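Local coordinates for MDM10 isoform 1 (Saccharomyces cerevisiae, PDB 7BTX), which helps tether the endoplasmic reticulum to mitochondria as part of the ERMES complex and takes part in late assembly of the outer-membrane TOM translocase, at residues 438-443 with 485-490; 412-417 with 429-434; 42-47 with 58-63; 289-294 with 310-315. All blocks are in the same frame, centred on the assembly; numbering follows the deposited sequence.

Contact 1 of 4, residues 438-443 with 485-490; sequences FLISAG and FGIQFQ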
# COMPACT_ATOMS: atom_id res chain seq x y z
N PHE D 438 -2.39 -29.42 9.46
CA PHE D 438 -1.69 -28.62 8.47
C PHE D 438 -2.13 -29.00 7.07
O PHE D 438 -2.71 -30.05 6.84
CB PHE D 438 -0.18 -28.79 8.62
CG PHE D 438 0.35 -28.32 9.94
CD1 PHE D 438 0.73 -27.01 10.12
CD2 PHE D 438 0.48 -29.20 10.99
CE1 PHE D 438 1.22 -26.58 11.33
CE2 PHE D 438 0.97 -28.78 12.21
CZ PHE D 438 1.34 -27.46 12.37
N LEU D 439 -1.85 -28.10 6.12
CA LEU D 439 -2.20 -28.33 4.72
C LEU D 439 -1.28 -27.48 3.86
O LEU D 439 -1.45 -26.26 3.82
CB LEU D 439 -3.66 -28.01 4.47
CG LEU D 439 -4.33 -28.40 3.15
CD1 LEU D 439 -5.76 -28.78 3.43
CD2 LEU D 439 -4.30 -27.27 2.14
N ILE D 440 -0.34 -28.11 3.17
CA ILE D 440 0.57 -27.42 2.26
C ILE D 440 0.07 -27.65 0.85
O ILE D 440 -0.36 -28.76 0.51
CB ILE D 440 2.01 -27.92 2.45
CG1 ILE D 440 2.43 -27.77 3.91
CG2 ILE D 440 2.99 -27.13 1.61
CD1 ILE D 440 3.71 -28.48 4.24
N SER D 441 0.13 -26.62 0.00
CA SER D 441 -0.41 -26.69 -1.36
C SER D 441 0.52 -25.95 -2.31
O SER D 441 0.37 -24.75 -2.54
CB SER D 441 -1.82 -26.12 -1.40
OG SER D 441 -2.31 -26.07 -2.72
N ALA D 442 1.46 -26.68 -2.90
CA ALA D 442 2.38 -26.13 -3.89
C ALA D 442 1.85 -26.39 -5.29
O ALA D 442 1.33 -27.47 -5.57
CB ALA D 442 3.77 -26.74 -3.74
N GLY D 443 1.98 -25.40 -6.17
CA GLY D 443 1.47 -25.56 -7.51
C GLY D 443 2.01 -24.58 -8.52
O GLY D 443 2.21 -23.41 -8.20
N PHE D 485 3.98 -19.59 -10.32
CA PHE D 485 4.26 -20.50 -9.22
C PHE D 485 3.60 -19.99 -7.93
O PHE D 485 3.33 -18.80 -7.78
CB PHE D 485 5.77 -20.65 -9.03
CG PHE D 485 6.16 -21.67 -8.00
CD1 PHE D 485 6.02 -23.03 -8.25
CD2 PHE D 485 6.66 -21.27 -6.76
CE1 PHE D 485 6.38 -23.97 -7.30
CE2 PHE D 485 7.02 -22.21 -5.81
CZ PHE D 485 6.88 -23.56 -6.08
N GLY D 486 3.32 -20.91 -7.01
CA GLY D 486 2.78 -20.53 -5.72
C GLY D 486 2.74 -21.63 -4.69
O GLY D 486 2.52 -22.79 -5.03
N ILE D 487 2.97 -21.29 -3.43
CA ILE D 487 2.85 -22.22 -2.32
C ILE D 487 1.77 -21.69 -1.38
O ILE D 487 1.50 -20.49 -1.33
CB ILE D 487 4.20 -22.42 -1.58
CG1 ILE D 487 5.32 -22.65 -2.59
CG2 ILE D 487 4.19 -23.65 -0.69
CD1 ILE D 487 6.70 -22.71 -1.99
N GLN D 488 1.11 -22.59 -0.66
CA GLN D 488 0.01 -22.21 0.21
C GLN D 488 0.02 -23.02 1.50
O GLN D 488 -0.45 -24.15 1.53
CB GLN D 488 -1.32 -22.40 -0.52
CG GLN D 488 -2.53 -21.97 0.26
CD GLN D 488 -3.56 -21.31 -0.61
OE1 GLN D 488 -3.33 -21.07 -1.80
NE2 GLN D 488 -4.71 -21.00 -0.04
N PHE D 489 0.57 -22.44 2.56
CA PHE D 489 0.57 -23.09 3.86
C PHE D 489 -0.73 -22.75 4.59
O PHE D 489 -1.32 -21.69 4.41
CB PHE D 489 1.77 -22.65 4.70
CG PHE D 489 3.09 -22.80 4.00
CD1 PHE D 489 3.63 -21.74 3.28
CD2 PHE D 489 3.80 -23.98 4.08
CE1 PHE D 489 4.85 -21.88 2.64
CE2 PHE D 489 5.01 -24.12 3.45
CZ PHE D 489 5.54 -23.07 2.73
N GLN D 490 -1.16 -23.67 5.45
CA GLN D 490 -2.48 -23.54 6.06
C GLN D 490 -2.54 -24.39 7.31
O GLN D 490 -2.10 -25.54 7.30
CB GLN D 490 -3.57 -23.96 5.08
CG GLN D 490 -4.93 -24.15 5.67
CD GLN D 490 -6.00 -24.14 4.63
OE1 GLN D 490 -5.81 -23.59 3.55
NE2 GLN D 490 -7.13 -24.76 4.93
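In the wall of a mitochondrial beta-barrel, beside the seam where the last strand meets the first, Leu439 to Gly443 run antiparallel to Gly486 to Gln490. Gly443 and Gly486 form a hydrogen-bonded pair: Gly443 N gives a bond of 2.9 Å to Gly486 O, and Gly486 N returns a more bent one of 3.0 Å to Gly443 O. At the other end Leu439 N reaches Gln490 O at 2.8 Å, again with a bent N-H angle of 131°, while the bond from Ser441 N to Gln488 O is weak. The side chains divide by face. On one, the ring of Phe489 crosses Ile440 at a slant, its CD2 lying 4.0 Å from Ile440 CG1 and close to CG2 as well. Phe489 CB is directed away from 438-443, and it is CG, anti to the carbonyl carbon (chi1 -52°), that starts the ring back toward Ile440. Ile487 CG2 continues this apolar row, 4.3 Å from Ile440 CG2 and within reach of the methyl of Ala442. On the other face Gln488 CB lies 3.9 Å from Ser441 CB, and Gln490 CB is 4.1 Å from Leu439 CB. Strand 426-434 bonds to Ile440 and Ala442 along the far edge of 438-443. Across 485-490, Gln488 and Gln490 touch His44 and Gln46 of strand 44-48, and Ile487 and Phe489 pack on Ile43.

Contact 2 of 4, residues 412-417 with 429-434; sequences FTSVWK and LLWEGK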
# COMPACT_ATOMS: atom_id res chain seq x y z
N PHE D 412 -0.44 -38.75 6.65
CA PHE D 412 -0.17 -37.90 5.51
C PHE D 412 -1.10 -38.26 4.35
O PHE D 412 -1.57 -39.39 4.24
CB PHE D 412 1.29 -38.04 5.08
CG PHE D 412 1.83 -36.83 4.38
CD1 PHE D 412 1.91 -35.62 5.02
CD2 PHE D 412 2.29 -36.93 3.08
CE1 PHE D 412 2.42 -34.50 4.38
CE2 PHE D 412 2.81 -35.82 2.43
CZ PHE D 412 2.87 -34.61 3.08
N THR D 413 -1.37 -37.28 3.50
CA THR D 413 -2.25 -37.49 2.35
C THR D 413 -1.78 -36.58 1.22
O THR D 413 -1.90 -35.36 1.33
CB THR D 413 -3.71 -37.19 2.71
OG1 THR D 413 -4.10 -37.98 3.84
CG2 THR D 413 -4.60 -37.53 1.55
N SER D 414 -1.28 -37.17 0.15
CA SER D 414 -0.71 -36.44 -0.97
C SER D 414 -1.65 -36.52 -2.17
O SER D 414 -2.19 -37.58 -2.46
CB SER D 414 0.65 -37.01 -1.36
OG SER D 414 1.55 -36.92 -0.27
N VAL D 415 -1.85 -35.39 -2.84
CA VAL D 415 -2.66 -35.33 -4.05
C VAL D 415 -1.87 -34.58 -5.11
O VAL D 415 -1.55 -33.40 -4.92
CB VAL D 415 -4.01 -34.63 -3.81
CG1 VAL D 415 -4.77 -34.52 -5.10
CG2 VAL D 415 -4.84 -35.35 -2.79
N TRP D 416 -1.58 -35.24 -6.22
CA TRP D 416 -0.95 -34.61 -7.37
C TRP D 416 -2.00 -34.39 -8.45
O TRP D 416 -2.81 -35.28 -8.71
CB TRP D 416 0.18 -35.47 -7.92
CG TRP D 416 1.25 -35.75 -6.95
CD1 TRP D 416 1.24 -36.70 -5.98
CD2 TRP D 416 2.49 -35.07 -6.84
NE1 TRP D 416 2.42 -36.66 -5.27
CE2 TRP D 416 3.20 -35.66 -5.78
CE3 TRP D 416 3.08 -34.01 -7.54
CZ2 TRP D 416 4.47 -35.23 -5.40
CZ3 TRP D 416 4.34 -33.59 -7.16
CH2 TRP D 416 5.02 -34.20 -6.10
N LYS D 417 -2.00 -33.22 -9.07
CA LYS D 417 -3.09 -32.87 -9.99
C LYS D 417 -2.50 -32.18 -11.22
O LYS D 417 -2.03 -31.05 -11.14
CB LYS D 417 -4.12 -31.99 -9.31
CG LYS D 417 -5.04 -32.70 -8.34
CD LYS D 417 -5.76 -31.71 -7.45
CE LYS D 417 -6.92 -31.06 -8.18
NZ LYS D 417 -8.06 -32.00 -8.33
N LEU D 429 0.17 -27.84 -12.72
CA LEU D 429 0.51 -28.88 -11.76
C LEU D 429 0.17 -28.38 -10.37
O LEU D 429 0.25 -27.19 -10.10
CB LEU D 429 1.99 -29.26 -11.83
CG LEU D 429 2.54 -29.80 -13.14
CD1 LEU D 429 3.26 -28.72 -13.91
CD2 LEU D 429 3.48 -30.96 -12.85
N LEU D 430 -0.21 -29.30 -9.49
CA LEU D 430 -0.60 -28.92 -8.15
C LEU D 430 -0.38 -30.10 -7.21
O LEU D 430 -0.87 -31.19 -7.48
CB LEU D 430 -2.06 -28.48 -8.09
CG LEU D 430 -2.57 -27.95 -6.75
CD1 LEU D 430 -2.08 -26.54 -6.50
CD2 LEU D 430 -4.07 -28.00 -6.69
N TRP D 431 0.36 -29.86 -6.14
CA TRP D 431 0.49 -30.83 -5.06
C TRP D 431 -0.23 -30.30 -3.83
O TRP D 431 -0.22 -29.10 -3.58
CB TRP D 431 1.96 -31.10 -4.74
CG TRP D 431 2.15 -32.03 -3.61
CD1 TRP D 431 1.94 -33.36 -3.61
CD2 TRP D 431 2.57 -31.69 -2.28
NE1 TRP D 431 2.20 -33.89 -2.37
CE2 TRP D 431 2.60 -32.87 -1.54
CE3 TRP D 431 2.94 -30.49 -1.66
CZ2 TRP D 431 2.97 -32.90 -0.20
CZ3 TRP D 431 3.30 -30.52 -0.34
CH2 TRP D 431 3.32 -31.72 0.38
N GLU D 432 -0.88 -31.19 -3.10
CA GLU D 432 -1.53 -30.84 -1.84
C GLU D 432 -1.22 -31.89 -0.81
O GLU D 432 -1.45 -33.08 -1.04
CB GLU D 432 -3.04 -30.72 -2.00
CG GLU D 432 -3.49 -29.45 -2.69
CD GLU D 432 -4.79 -28.92 -2.12
OE1 GLU D 432 -5.31 -29.53 -1.17
OE2 GLU D 432 -5.28 -27.89 -2.62
N GLY D 433 -0.70 -31.47 0.34
CA GLY D 433 -0.36 -32.41 1.38
C GLY D 433 -1.05 -32.12 2.69
O GLY D 433 -0.82 -31.07 3.30
N LYS D 434 -1.90 -33.03 3.14
CA LYS D 434 -2.61 -32.87 4.40
C LYS D 434 -1.88 -33.61 5.51
O LYS D 434 -1.06 -34.49 5.28
CB LYS D 434 -4.05 -33.36 4.28
CG LYS D 434 -5.05 -32.53 5.06
CD LYS D 434 -6.43 -33.16 5.04
CE LYS D 434 -6.46 -34.44 5.85
NZ LYS D 434 -7.83 -35.04 5.88
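Val415 O is gripped from across the hairpin by two donors of unequal strength, the amide of Glu432 at 2.9 Å and the CA-H of Trp431, whose CA is 3.3 Å away. The return bond, from Val415 N to Glu432 O, completes a hydrogen-bonded pair, and Lys434 N adds a straighter one to Thr413 O (3.0 Å, 164°). Aromatic rings dominate the face that carries Ser414, Trp416 and Trp431. Trp431 has CG anti to the backbone N (chi1 177°), and its CD1 lies over the centre of the Trp416 ring, 3.4 Å from CE2; the two planes are inclined at 49°, an oblique meeting. The far rim of Trp431 meets Phe412 edge against edge, CZ2 to CZ 3.7 Å, and NE1 comes 3.6 Å from Ser414 CB. Gly433 N lies above one face of the indole, toward its rim. On the opposite face of the sheet Lys417 and Leu430 lie side by side, CD to CD2 4.1 Å. In the barrel wall this hairpin, strands 413-420 and 426-434, stands between strand 313-316, where Thr413 and Val415 touch Trp314, and strand 439-447, where Trp431 packs on Ile440 and Leu430 on Ser441.

Contact 3 of 4, residues 42-47 with 58-63; sequences AIHLQI and SLDFST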
# COMPACT_ATOMS: atom_id res chain seq x y z
N ALA D 42 1.26 -16.81 -5.23
CA ALA D 42 2.25 -16.26 -4.31
C ALA D 42 2.31 -17.17 -3.10
O ALA D 42 1.51 -18.10 -2.96
CB ALA D 42 1.91 -14.84 -3.88
N ILE D 43 3.27 -16.90 -2.22
CA ILE D 43 3.33 -17.61 -0.94
C ILE D 43 2.24 -17.08 -0.03
O ILE D 43 2.14 -15.86 0.19
CB ILE D 43 4.71 -17.47 -0.30
CG1 ILE D 43 5.81 -17.63 -1.35
CG2 ILE D 43 4.88 -18.49 0.81
CD1 ILE D 43 5.91 -19.01 -1.93
N HIS D 44 1.41 -17.97 0.50
CA HIS D 44 0.19 -17.58 1.18
C HIS D 44 0.05 -18.42 2.44
O HIS D 44 0.05 -19.65 2.37
CB HIS D 44 -1.02 -17.76 0.26
CG HIS D 44 -2.30 -17.24 0.83
ND1 HIS D 44 -2.81 -16.00 0.50
CD2 HIS D 44 -3.18 -17.79 1.69
CE1 HIS D 44 -3.94 -15.81 1.15
NE2 HIS D 44 -4.19 -16.88 1.87
N LEU D 45 -0.07 -17.76 3.59
CA LEU D 45 -0.24 -18.44 4.86
C LEU D 45 -1.64 -18.21 5.38
O LEU D 45 -2.27 -17.19 5.07
CB LEU D 45 0.78 -17.97 5.90
CG LEU D 45 2.23 -18.46 5.81
CD1 LEU D 45 3.05 -17.70 4.78
CD2 LEU D 45 2.89 -18.39 7.16
N GLN D 46 -2.14 -19.15 6.18
CA GLN D 46 -3.49 -19.05 6.70
C GLN D 46 -3.60 -19.87 7.97
O GLN D 46 -3.11 -21.00 8.03
CB GLN D 46 -4.53 -19.52 5.68
CG GLN D 46 -5.94 -19.61 6.22
CD GLN D 46 -6.98 -19.68 5.15
OE1 GLN D 46 -6.67 -19.64 3.96
NE2 GLN D 46 -8.23 -19.78 5.56
N ILE D 47 -4.22 -19.30 9.00
CA ILE D 47 -4.51 -20.02 10.23
C ILE D 47 -5.97 -19.77 10.58
O ILE D 47 -6.45 -18.64 10.50
CB ILE D 47 -3.55 -19.61 11.37
CG1 ILE D 47 -4.01 -20.14 12.73
CG2 ILE D 47 -3.31 -18.11 11.36
CD1 ILE D 47 -2.93 -20.20 13.75
N SER D 58 -10.74 -16.80 11.15
CA SER D 58 -9.76 -17.06 10.11
C SER D 58 -8.82 -15.88 10.02
O SER D 58 -9.14 -14.77 10.43
CB SER D 58 -10.44 -17.31 8.77
OG SER D 58 -9.48 -17.50 7.74
N LEU D 59 -7.63 -16.14 9.49
CA LEU D 59 -6.65 -15.09 9.23
C LEU D 59 -5.73 -15.57 8.13
O LEU D 59 -5.24 -16.70 8.18
CB LEU D 59 -5.83 -14.76 10.48
CG LEU D 59 -4.78 -13.66 10.46
CD1 LEU D 59 -4.81 -13.04 11.77
CD2 LEU D 59 -3.37 -14.18 10.25
N ASP D 60 -5.46 -14.71 7.16
CA ASP D 60 -4.52 -15.03 6.11
C ASP D 60 -3.69 -13.81 5.75
O ASP D 60 -4.16 -12.68 5.85
CB ASP D 60 -5.22 -15.57 4.86
CG ASP D 60 -6.42 -14.75 4.47
OD1 ASP D 60 -6.90 -13.98 5.31
OD2 ASP D 60 -6.87 -14.86 3.31
N PHE D 61 -2.46 -14.07 5.33
CA PHE D 61 -1.62 -13.04 4.75
C PHE D 61 -0.74 -13.70 3.70
O PHE D 61 -0.33 -14.85 3.86
CB PHE D 61 -0.75 -12.32 5.79
CG PHE D 61 0.25 -13.19 6.49
CD1 PHE D 61 -0.13 -13.96 7.58
CD2 PHE D 61 1.57 -13.20 6.10
CE1 PHE D 61 0.79 -14.75 8.24
CE2 PHE D 61 2.50 -13.99 6.74
CZ PHE D 61 2.11 -14.76 7.82
N SER D 62 -0.47 -12.98 2.63
CA SER D 62 0.40 -13.45 1.58
C SER D 62 1.55 -12.47 1.40
O SER D 62 1.70 -11.51 2.16
CB SER D 62 -0.37 -13.63 0.27
OG SER D 62 -0.89 -12.39 -0.18
N THR D 63 2.38 -12.72 0.39
CA THR D 63 3.36 -11.73 -0.01
C THR D 63 2.69 -10.58 -0.76
O THR D 63 3.03 -9.41 -0.57
CB THR D 63 4.45 -12.37 -0.86
OG1 THR D 63 3.89 -12.78 -2.11
CG2 THR D 63 5.04 -13.57 -0.15
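Ala42 CB meets the hydroxyl of Thr63, OG1, at 3.4 Å, where the hairpin of strands 44-48 and 55-62 opens out. Ile43 follows with a backbone bond, its O accepting from Thr63 N, while its CB rests against Thr63 CG2. His44 lays its imidazole across two residues of the partner strand: ND1 comes 3.4 Å from Ser62 CB, and NE2 lies at the same distance from Asp60 CB. CG anti to the backbone N (chi1 -173°) starts the ring in that direction. Asp60 OD2 sits near the plane of the imidazole at its edge, 3.7 Å from NE2, with the ring and carboxylate planes 69° apart. Ser62 OG accepts a hydrogen bond from Ser65 N, beyond the segment. Leu45 pairs with Phe61 through two backbone bonds, the one from Leu45 N to Phe61 O being 2.9 Å long and nearly straight at 167°. On the face with Ile47 and Leu59, Leu45 CB lies over the Phe61 ring in a CH-pi contact, 4.2 Å from the centroid, and CD2 touches CZ. Phe61 reaches there with CG between the backbone N and the carbonyl carbon, the crowded position. Gln46 passes its CG by Leu59 O and shares a backbone bond with Tyr491 of the last strand. Ile47 closes the series, its CG2 4.1 Å from Leu59 CD2; both residues pack on the chain of another protein. The chemistry is two-faced: Leu45, Ile47, Leu59 and Phe61 form an apolar surface, consistent with one turned to membrane or partner, whereas on the other face the Asp60 carboxylate, close to His44, might favour its protonated form.

Contact 4 of 4, residues 289-294 with 310-315; sequences NSTFCA and GCEFWQ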
# COMPACT_ATOMS: atom_id res chain seq x y z
N ASN D 289 -6.42 -45.42 -7.00
CA ASN D 289 -6.32 -44.05 -6.51
C ASN D 289 -6.25 -43.02 -7.62
O ASN D 289 -6.75 -41.90 -7.45
CB ASN D 289 -5.10 -43.91 -5.59
CG ASN D 289 -3.88 -44.61 -6.15
OD1 ASN D 289 -3.89 -45.10 -7.27
ND2 ASN D 289 -2.82 -44.67 -5.35
N SER D 290 -5.65 -43.36 -8.76
CA SER D 290 -5.56 -42.43 -9.88
C SER D 290 -6.91 -42.27 -10.56
O SER D 290 -7.75 -43.17 -10.53
CB SER D 290 -4.52 -42.93 -10.88
OG SER D 290 -4.47 -42.08 -12.01
N THR D 291 -7.13 -41.10 -11.17
CA THR D 291 -8.35 -40.74 -11.86
C THR D 291 -7.94 -40.09 -13.19
O THR D 291 -6.74 -39.84 -13.40
CB THR D 291 -9.19 -39.86 -10.94
OG1 THR D 291 -9.18 -40.41 -9.62
CG2 THR D 291 -10.66 -39.82 -11.35
N PHE D 292 -8.90 -39.83 -14.08
CA PHE D 292 -8.61 -39.27 -15.39
C PHE D 292 -9.83 -38.55 -15.96
O PHE D 292 -10.96 -38.94 -15.66
CB PHE D 292 -8.14 -40.37 -16.34
CG PHE D 292 -7.89 -39.91 -17.74
CD1 PHE D 292 -6.83 -39.06 -18.02
CD2 PHE D 292 -8.71 -40.31 -18.78
CE1 PHE D 292 -6.60 -38.63 -19.31
CE2 PHE D 292 -8.48 -39.88 -20.07
CZ PHE D 292 -7.43 -39.04 -20.33
N CYS D 293 -9.63 -37.50 -16.75
CA CYS D 293 -10.74 -36.74 -17.33
C CYS D 293 -10.26 -36.09 -18.63
O CYS D 293 -9.34 -35.28 -18.62
CB CYS D 293 -11.26 -35.69 -16.37
SG CYS D 293 -12.61 -34.68 -17.01
N ALA D 294 -10.92 -36.44 -19.74
CA ALA D 294 -10.56 -35.90 -21.04
C ALA D 294 -11.76 -35.18 -21.66
O ALA D 294 -12.58 -35.75 -22.37
CB ALA D 294 -10.06 -37.01 -21.95
N GLY D 310 -6.82 -34.13 -17.54
CA GLY D 310 -6.70 -34.03 -16.10
C GLY D 310 -6.49 -35.39 -15.49
O GLY D 310 -7.24 -36.32 -15.79
N CYS D 311 -5.47 -35.54 -14.66
CA CYS D 311 -4.94 -36.85 -14.31
C CYS D 311 -4.56 -36.92 -12.83
O CYS D 311 -3.40 -37.14 -12.50
CB CYS D 311 -3.75 -37.20 -15.20
SG CYS D 311 -3.18 -38.92 -15.12
N GLU D 312 -5.51 -36.64 -11.93
CA GLU D 312 -5.13 -36.55 -10.52
C GLU D 312 -4.69 -37.89 -9.94
O GLU D 312 -5.14 -38.96 -10.38
CB GLU D 312 -6.23 -35.97 -9.62
CG GLU D 312 -7.25 -36.95 -9.07
CD GLU D 312 -8.23 -36.29 -8.12
OE1 GLU D 312 -8.11 -35.07 -7.90
OE2 GLU D 312 -9.11 -36.99 -7.58
N PHE D 313 -3.74 -37.84 -9.02
CA PHE D 313 -3.21 -39.02 -8.37
C PHE D 313 -3.27 -38.82 -6.86
O PHE D 313 -3.07 -37.72 -6.35
CB PHE D 313 -1.78 -39.26 -8.84
CG PHE D 313 -1.13 -40.47 -8.26
CD1 PHE D 313 -1.74 -41.71 -8.32
CD2 PHE D 313 0.12 -40.38 -7.66
CE1 PHE D 313 -1.13 -42.83 -7.78
CE2 PHE D 313 0.74 -41.50 -7.13
CZ PHE D 313 0.11 -42.72 -7.19
N TRP D 314 -3.58 -39.90 -6.15
CA TRP D 314 -3.65 -39.84 -4.70
C TRP D 314 -2.52 -40.67 -4.10
O TRP D 314 -1.84 -41.41 -4.81
CB TRP D 314 -5.03 -40.31 -4.23
CG TRP D 314 -6.08 -39.27 -4.31
CD1 TRP D 314 -6.74 -38.86 -5.43
CD2 TRP D 314 -6.62 -38.50 -3.23
NE1 TRP D 314 -7.65 -37.88 -5.12
CE2 TRP D 314 -7.60 -37.64 -3.77
CE3 TRP D 314 -6.38 -38.46 -1.85
CZ2 TRP D 314 -8.32 -36.75 -2.99
CZ3 TRP D 314 -7.10 -37.57 -1.08
CH2 TRP D 314 -8.06 -36.73 -1.65
N GLN D 315 -2.35 -40.56 -2.78
CA GLN D 315 -1.43 -41.38 -2.00
C GLN D 315 -1.81 -41.21 -0.53
O GLN D 315 -2.49 -40.24 -0.17
CB GLN D 315 0.03 -40.98 -2.25
CG GLN D 315 1.10 -42.00 -1.83
CD GLN D 315 1.23 -43.19 -2.78
OE1 GLN D 315 0.29 -43.98 -2.96
NE2 GLN D 315 2.40 -43.33 -3.39
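Residues Asn289 to Cys293 run antiparallel to Gly310 to Trp314, joined by two backbone hydrogen bonds, from Thr291 N to Glu312 O (3.0 Å, 159°) and from Cys293 N to Gly310 O (2.8 Å). CA-H groups of Ser290 and Phe292 approach the same two carbonyl oxygens. Asn289 buries the largest area here. Its CG stands between the backbone N and the carbonyl carbon (chi1 43°), where OD1 takes a weak bond from Ser290 N. The amide lies alongside the Phe313 ring, ND2 3.5 Å from CE1, with the two planes steeply inclined at 71°. Asn289 CB meets Trp314 CB at 3.8 Å, and Ser290 CB meets the edge of the Phe313 ring at CD1. These residues belong to a stretch of antiparallel barrel wall in which strand 292-297 faces the lead-in to the short strand 313-316; the regular pairing is sparse. Thr291 and Glu312 lie side by side and point the same way, CB to CG 4.0 Å. Beyond CG the Glu312 chain is extended, which carries its carboxylate to the indole of Trp314. Trp314 NE1 bonds to Glu312 OE2 at 3.0 Å, with OE2 almost exactly in the ring plane, although the donor comes from above the plane of the carboxylate. The other oxygen, OE1, forms a salt bridge with Lys417 NZ of the adjoining strand, a group that also bonds to Thr33 O, so both carboxylate oxygens have partners. Phe292 brings CD1 to 3.6 Å from Gly310 O. Leu34, from the N-terminal part of the chain, touches Thr291, Cys293 and Glu312.

How the contacts relate
The four contacts sample alternate pairings along one part of the barrel wall. Along the chain the order is contact 3, contact 4, contact 2, contact 1, yet in space contact 1 lies between contacts 2 and 3, its centre about 9 and 10 Å from theirs. Contacts 4 and 2 adjoin through neighbouring strands 313-316 and 413-420, with centres about 11 Å apart, whereas the centres of contacts 3 and 4 are about 28 Å apart. Probable backbone hydrogen bonds carry the pairing from 426-434 to 439-447, and from 485-490 to His44. Beyond it, strand 491-492 pairs in parallel with strand 44-48, closing the cylinder as in related mitochondrial barrels.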